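Local coordinates for protein membrane-anchored mycosin mycp1 (Mycobacterium thermoresistibile, PDB 4HVL) that is a subtilisin-like serine protease, a membrane-anchored mycosin that forms an essential component of the type VII (ESX-1) secretion system, at residues Arg27-Pro32 with Asp97-His101; Pro32-Pro36 with Gly304-Val308; Thr103-Val108 with Ile286-Tyr291. All coordinates share one frame; numbering follows the deposited sequence.

Contact 1: residues Arg27-Pro32 with Asp97-His101; sequences RVCAAP and DCDAH. With ZN (zinc ion), chain G.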
# COMPACT_ATOMS: atom_id res chain seq x y z
N ARG A 27 20.80 -5.68 10.84
CA ARG A 27 21.25 -4.32 10.60
C ARG A 27 20.65 -3.31 11.56
O ARG A 27 19.49 -3.45 11.99
CB ARG A 27 20.87 -3.88 9.19
CG ARG A 27 21.44 -4.72 8.07
CD ARG A 27 21.02 -4.07 6.75
NE ARG A 27 21.22 -4.95 5.60
CZ ARG A 27 20.70 -4.75 4.39
NH1 ARG A 27 19.92 -3.69 4.15
NH2 ARG A 27 20.95 -5.61 3.41
N VAL A 28 21.42 -2.26 11.84
CA VAL A 28 20.94 -1.10 12.60
C VAL A 28 19.87 -0.37 11.79
O VAL A 28 19.89 -0.35 10.56
CB VAL A 28 22.10 -0.15 12.98
CG1 VAL A 28 21.58 1.11 13.67
CG2 VAL A 28 23.09 -0.86 13.88
N CYS A 29 18.90 0.20 12.49
CA CYS A 29 17.74 0.78 11.83
C CYS A 29 18.10 2.05 11.08
O CYS A 29 18.91 2.85 11.53
CB CYS A 29 16.65 1.07 12.87
SG CYS A 29 16.07 -0.46 13.67
N ALA A 30 17.47 2.22 9.93
CA ALA A 30 17.58 3.46 9.16
C ALA A 30 16.67 4.52 9.75
O ALA A 30 15.77 4.23 10.54
CB ALA A 30 17.19 3.20 7.71
N ALA A 31 16.93 5.77 9.36
CA ALA A 31 16.04 6.90 9.66
C ALA A 31 15.93 7.75 8.40
O ALA A 31 16.87 7.82 7.62
CB ALA A 31 16.59 7.71 10.80
N PRO A 32 14.77 8.38 8.18
CA PRO A 32 14.62 9.24 7.03
C PRO A 32 15.36 10.54 7.25
O PRO A 32 15.72 10.87 8.40
CB PRO A 32 13.12 9.50 6.98
CG PRO A 32 12.73 9.47 8.41
CD PRO A 32 13.54 8.36 9.00
N ASP A 97 9.72 1.00 13.60
CA ASP A 97 10.05 1.10 12.19
C ASP A 97 11.57 1.11 12.10
O ASP A 97 12.20 2.03 12.58
CB ASP A 97 9.50 2.40 11.59
CG ASP A 97 9.74 2.50 10.11
OD1 ASP A 97 10.24 1.50 9.51
OD2 ASP A 97 9.35 3.56 9.54
N CYS A 98 12.13 0.07 11.48
CA CYS A 98 13.57 -0.04 11.29
C CYS A 98 13.98 0.36 9.86
O CYS A 98 15.15 0.38 9.54
CB CYS A 98 14.01 -1.48 11.63
SG CYS A 98 15.74 -1.72 12.10
N ASP A 99 13.01 0.73 9.02
CA ASP A 99 13.24 0.89 7.58
C ASP A 99 12.97 2.30 7.07
O ASP A 99 13.01 2.53 5.89
CB ASP A 99 12.34 -0.08 6.80
CG ASP A 99 12.69 -1.53 7.06
OD1 ASP A 99 12.65 -1.98 8.22
OD2 ASP A 99 13.04 -2.21 6.09
N ALA A 100 12.60 3.23 7.94
CA ALA A 100 12.25 4.57 7.50
C ALA A 100 11.26 4.49 6.35
O ALA A 100 11.45 5.11 5.32
CB ALA A 100 13.50 5.33 7.08
N HIS A 101 10.19 3.72 6.54
CA HIS A 101 9.25 3.51 5.49
C HIS A 101 7.82 3.60 6.04
O HIS A 101 7.09 4.54 5.71
CB HIS A 101 9.55 2.17 4.77
CG HIS A 101 8.77 1.97 3.51
ND1 HIS A 101 7.50 1.45 3.51
CD2 HIS A 101 9.05 2.28 2.22
CE1 HIS A 101 7.04 1.40 2.27
NE2 HIS A 101 7.95 1.91 1.47
ZN ZN G . 7.71 1.76 -0.66
O HOH W 1 9.61 0.97 -1.24
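Cys-29 and Cys-98 join two irregular segments through a disulfide, and the two half-cystines bring their sulfurs in differently. In Cys-29 the SG stands beside the backbone N (chi1 -63°), whereas in Cys-98 it swings anti to the N (chi1 -157°); the bridge between them has a chi3 of -91°, close to the relaxed right angle of a disulfide. Just beyond it the backbone adds a second tie: Ala-30 N donates to Cys-98 O at 3.0 Å. A small apolar patch follows, in which the methyl of Ala-100 faces the ring of Pro-32, with CB 3.6 Å from Pro-32 CD.

The segment 97-101 is shaped from within by the carboxylate of Asp-97. Its OD1 takes the N-H of Asp-99, an Asx turn, while OD2 offers its syn lone pair to the backbone N of His-101 at 3.1 Å. His-101, a predicted charge-relay residue, directly follows Ala-100; its NE2 holds a zinc ion at 2.1 Å, which Ser-312 also binds, and its ND1 bonds Asp-70.

His-101 is the N-cap of helix 102-110, and Ala-100 and Pro-32 both rest against Leu-299 of strand 295-300; segment 27-32 thus lies against the loop leading into that helix, to which the disulfide ties it, and against strand 295-300.

Contact 2: residues Pro32-Pro36 with Gly304-Val308; sequences PTVYP and GLVPV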
# COMPACT_ATOMS: atom_id res chain seq x y z
N PRO A 32 14.77 8.38 8.18
CA PRO A 32 14.62 9.24 7.03
C PRO A 32 15.36 10.54 7.25
O PRO A 32 15.72 10.87 8.40
CB PRO A 32 13.12 9.50 6.98
CG PRO A 32 12.73 9.47 8.41
CD PRO A 32 13.54 8.36 9.00
N THR A 33 15.51 11.31 6.18
CA THR A 33 16.25 12.55 6.24
C THR A 33 15.68 13.59 5.24
O THR A 33 14.53 13.48 4.80
CB THR A 33 17.78 12.28 6.14
OG1 THR A 33 18.50 13.49 6.34
CG2 THR A 33 18.22 11.63 4.79
N VAL A 34 16.49 14.57 4.89
CA VAL A 34 16.06 15.68 4.05
C VAL A 34 17.16 16.03 3.07
O VAL A 34 18.34 15.78 3.33
CB VAL A 34 15.73 16.93 4.91
CG1 VAL A 34 14.61 16.62 5.88
CG2 VAL A 34 16.96 17.41 5.68
N TYR A 35 16.77 16.58 1.92
CA TYR A 35 17.73 17.17 0.99
C TYR A 35 18.22 18.48 1.58
O TYR A 35 17.43 19.25 2.16
CB TYR A 35 17.11 17.39 -0.39
CG TYR A 35 17.08 16.15 -1.24
CD1 TYR A 35 18.23 15.69 -1.87
CD2 TYR A 35 15.91 15.41 -1.39
CE1 TYR A 35 18.22 14.55 -2.65
CE2 TYR A 35 15.89 14.25 -2.16
CZ TYR A 35 17.05 13.83 -2.78
OH TYR A 35 17.05 12.68 -3.53
N PRO A 36 19.53 18.76 1.44
CA PRO A 36 20.05 20.03 1.89
C PRO A 36 19.22 21.18 1.36
O PRO A 36 18.81 21.14 0.22
CB PRO A 36 21.46 20.05 1.30
CG PRO A 36 21.86 18.61 1.32
CD PRO A 36 20.60 17.90 0.90
N GLY A 304 24.58 7.86 -1.53
CA GLY A 304 24.03 9.14 -1.05
C GLY A 304 22.51 9.21 -1.07
O GLY A 304 21.83 8.19 -1.16
N LEU A 305 21.97 10.42 -1.02
CA LEU A 305 20.51 10.62 -0.85
C LEU A 305 19.68 10.19 -2.06
O LEU A 305 20.08 10.39 -3.21
CB LEU A 305 20.20 12.07 -0.53
CG LEU A 305 20.92 12.59 0.72
CD1 LEU A 305 20.57 14.04 0.97
CD2 LEU A 305 20.61 11.73 1.93
N VAL A 306 18.52 9.60 -1.79
CA VAL A 306 17.56 9.28 -2.84
C VAL A 306 16.20 9.85 -2.42
O VAL A 306 15.99 10.18 -1.24
CB VAL A 306 17.49 7.76 -3.11
CG1 VAL A 306 18.84 7.24 -3.58
CG2 VAL A 306 17.03 7.00 -1.87
N PRO A 307 15.28 10.02 -3.38
CA PRO A 307 13.99 10.62 -3.04
C PRO A 307 13.11 9.63 -2.30
O PRO A 307 13.36 8.42 -2.34
CB PRO A 307 13.37 10.98 -4.40
CG PRO A 307 14.49 10.88 -5.40
CD PRO A 307 15.46 9.89 -4.85
N VAL A 308 12.11 10.13 -1.61
CA VAL A 308 11.05 9.29 -1.06
C VAL A 308 10.10 8.97 -2.23
O VAL A 308 9.49 9.87 -2.81
CB VAL A 308 10.28 10.03 0.05
CG1 VAL A 308 9.14 9.18 0.59
CG2 VAL A 308 11.21 10.46 1.19
O HOH W 2 19.02 12.29 -5.16
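Tyr-35 and Leu-305 both hold their CG beside the backbone N and anti to the carbonyl carbon (chi1 -81° for the tyrosine), and with the backbones placed as they are the two side chains slide past each other in opposite directions. The phenol ring runs alongside the leucine with CE1 3.8 Å from Leu-305 CB, while its hydroxyl carries on to the backbone that follows. Leu-305 has the extended form, with chi2 at 180°, and its two methyls part to serve different neighbours.

One of them, CD1, lies 3.7 Å from Val-34 O and meets Pro-36 CD tip to tip at 3.9 Å. The other, CD2, touches Thr-33 CG2 at 3.7 Å, the two side chains crossing at about a right angle. The leucine is therefore a single apolar knob held along one side of an extended, proline-flanked chain.

At the far end of the ring, Tyr-35 OH comes close to the peptide between Val-306 and Pro-307, but a proline nitrogen has no hydrogen to share, and the pair is only a close approach. The polar link is made by water instead: one molecule in the plane of the ring lies 2.6 Å from Tyr-35 OH and donates to Leu-305 O at 2.9 Å. The example illustrates how a surface contact can be apolar at its middle and completed by solvent at its edge.

Strand 305-307 is an outer member of a three-stranded antiparallel sheet, with Val-306 bonded to Leu-299 of the central strand 295-300. The segment 32-36 also reaches strand 295-300, where Thr-33 makes backbone bonds with Asn-297 and Ala-298, and Leu-305 and Thr-33 both lie on Gln-300.

Contact 3: residues Thr103-Val108 with Ile286-Tyr291; sequences TLTASV and ITALGY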
# COMPACT_ATOMS: atom_id res chain seq x y z
N THR A 103 6.58 4.47 8.84
CA THR A 103 6.29 5.73 9.52
C THR A 103 5.86 6.77 8.48
O THR A 103 4.91 7.52 8.70
CB THR A 103 7.55 6.24 10.27
OG1 THR A 103 7.96 5.23 11.22
CG2 THR A 103 7.23 7.53 11.00
N LEU A 104 6.55 6.78 7.36
CA LEU A 104 6.28 7.76 6.28
C LEU A 104 4.95 7.46 5.60
O LEU A 104 4.17 8.36 5.38
CB LEU A 104 7.43 7.82 5.28
CG LEU A 104 8.70 8.55 5.73
CD1 LEU A 104 9.40 7.89 6.91
CD2 LEU A 104 9.68 8.68 4.58
N THR A 105 4.70 6.20 5.28
CA THR A 105 3.39 5.78 4.76
C THR A 105 2.23 6.27 5.64
O THR A 105 1.30 6.93 5.17
CB THR A 105 3.32 4.26 4.65
OG1 THR A 105 4.44 3.82 3.90
CG2 THR A 105 2.04 3.80 3.97
N ALA A 106 2.32 5.94 6.93
CA ALA A 106 1.29 6.34 7.89
C ALA A 106 1.11 7.86 7.91
O ALA A 106 -0.04 8.34 8.00
CB ALA A 106 1.61 5.81 9.29
N SER A 107 2.22 8.60 7.78
CA SER A 107 2.15 10.07 7.79
C SER A 107 1.39 10.63 6.58
O SER A 107 0.68 11.63 6.71
CB SER A 107 3.52 10.72 7.89
OG SER A 107 4.22 10.71 6.66
N VAL A 108 1.54 9.98 5.44
CA VAL A 108 0.84 10.40 4.21
C VAL A 108 -0.68 10.17 4.35
O VAL A 108 -1.49 11.03 3.97
CB VAL A 108 1.44 9.71 2.95
CG1 VAL A 108 0.55 9.88 1.74
CG2 VAL A 108 2.82 10.27 2.63
N ILE A 286 8.30 12.52 -2.91
CA ILE A 286 7.32 12.59 -1.83
C ILE A 286 7.91 13.31 -0.60
O ILE A 286 9.11 13.20 -0.30
CB ILE A 286 6.80 11.17 -1.48
CG1 ILE A 286 6.04 10.54 -2.66
CG2 ILE A 286 5.93 11.15 -0.23
CD1 ILE A 286 4.88 11.36 -3.18
N THR A 287 7.06 14.10 0.06
CA THR A 287 7.35 14.65 1.37
C THR A 287 6.46 13.93 2.36
O THR A 287 5.28 13.69 2.09
CB THR A 287 7.05 16.14 1.39
OG1 THR A 287 7.93 16.78 0.46
CG2 THR A 287 7.23 16.76 2.77
N ALA A 288 7.04 13.55 3.49
CA ALA A 288 6.32 12.83 4.51
C ALA A 288 6.86 13.27 5.87
O ALA A 288 7.62 14.26 5.94
CB ALA A 288 6.49 11.33 4.26
N LEU A 289 6.45 12.58 6.93
CA LEU A 289 6.99 12.81 8.27
C LEU A 289 7.80 11.63 8.78
O LEU A 289 7.51 10.47 8.45
CB LEU A 289 5.87 13.10 9.27
CG LEU A 289 4.87 14.23 8.93
CD1 LEU A 289 3.84 14.37 10.05
CD2 LEU A 289 5.61 15.53 8.68
N GLY A 290 8.80 11.93 9.59
CA GLY A 290 9.68 10.92 10.16
C GLY A 290 9.27 10.51 11.57
O GLY A 290 8.13 10.72 12.01
N TYR A 291 10.25 9.95 12.28
CA TYR A 291 10.03 9.32 13.58
C TYR A 291 9.67 10.31 14.68
O TYR A 291 9.20 9.90 15.74
CB TYR A 291 11.28 8.53 14.02
CG TYR A 291 11.78 7.47 13.04
CD1 TYR A 291 10.92 6.86 12.11
CD2 TYR A 291 13.11 7.04 13.08
CE1 TYR A 291 11.38 5.88 11.23
CE2 TYR A 291 13.57 6.06 12.21
CZ TYR A 291 12.70 5.49 11.27
OH TYR A 291 13.15 4.50 10.42
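Thr-103 and Leu-289 carry much of this buried contact, in which helix 102-110, the one that follows the predicted catalytic histidine in the subtilisin fold, lies against the short edge strand 288-289. Thr-103 CG2, placed anti to the backbone N by a chi1 of -59° for OG1, presses on the backbone at Gly-290 O (3.5 Å). The rest of the threonine crosses the Tyr-291 side chain at about a right angle, its CB lying in the ring plane at the edge. Its hydroxyl is engaged by Asp-97, and the phenol hydroxyl of Tyr-291 by Ala-30. Leu-289 CB packs 3.6 Å from Ser-107 CB.

Leu-104 packs its CB against Ala-288 CB at 3.8 Å, with CG close to Leu-289 O, a buried carbonyl that finds no polar partner in the model. Val-108 CG2 continues the apolar surface toward Ile-286.

Ser-107 ties helix to strand. A chi1 of 77° sets its OG between the backbone N and carbonyl carbon, and from there it donates back to Leu-104 O, which also accepts from Val-108 N. Ser-107 OG in turn accepts the strand's amide, Leu-289 N, at 2.9 Å in a nearly straight bond of 172°.

How the contacts relate
The three contacts cluster on the same side of the chain's centre, each pair of centres about 13 Å apart. Pro-32 belongs to both contact 1 and contact 2, and its ring also reaches contact 3, with CD 3.7 Å from Tyr-291 CZ. Contacts 1 and 3 are joined by hydrogen bonds, Tyr-291 OH lying 2.6 Å from Ala-30 O and Asp-97 OD2 2.8 Å from Thr-103 OG1. Contacts 2 and 3 share the backbone hydrogen bond from Ile-286 N to Val-308 O (2.9 Å). Contact 1 holds zinc-bound His-101 of the predicted charge relay; the side chains of Leu-104 in contact 3 and Val-306 in contact 2 lie about 8 and 11 Å from that zinc.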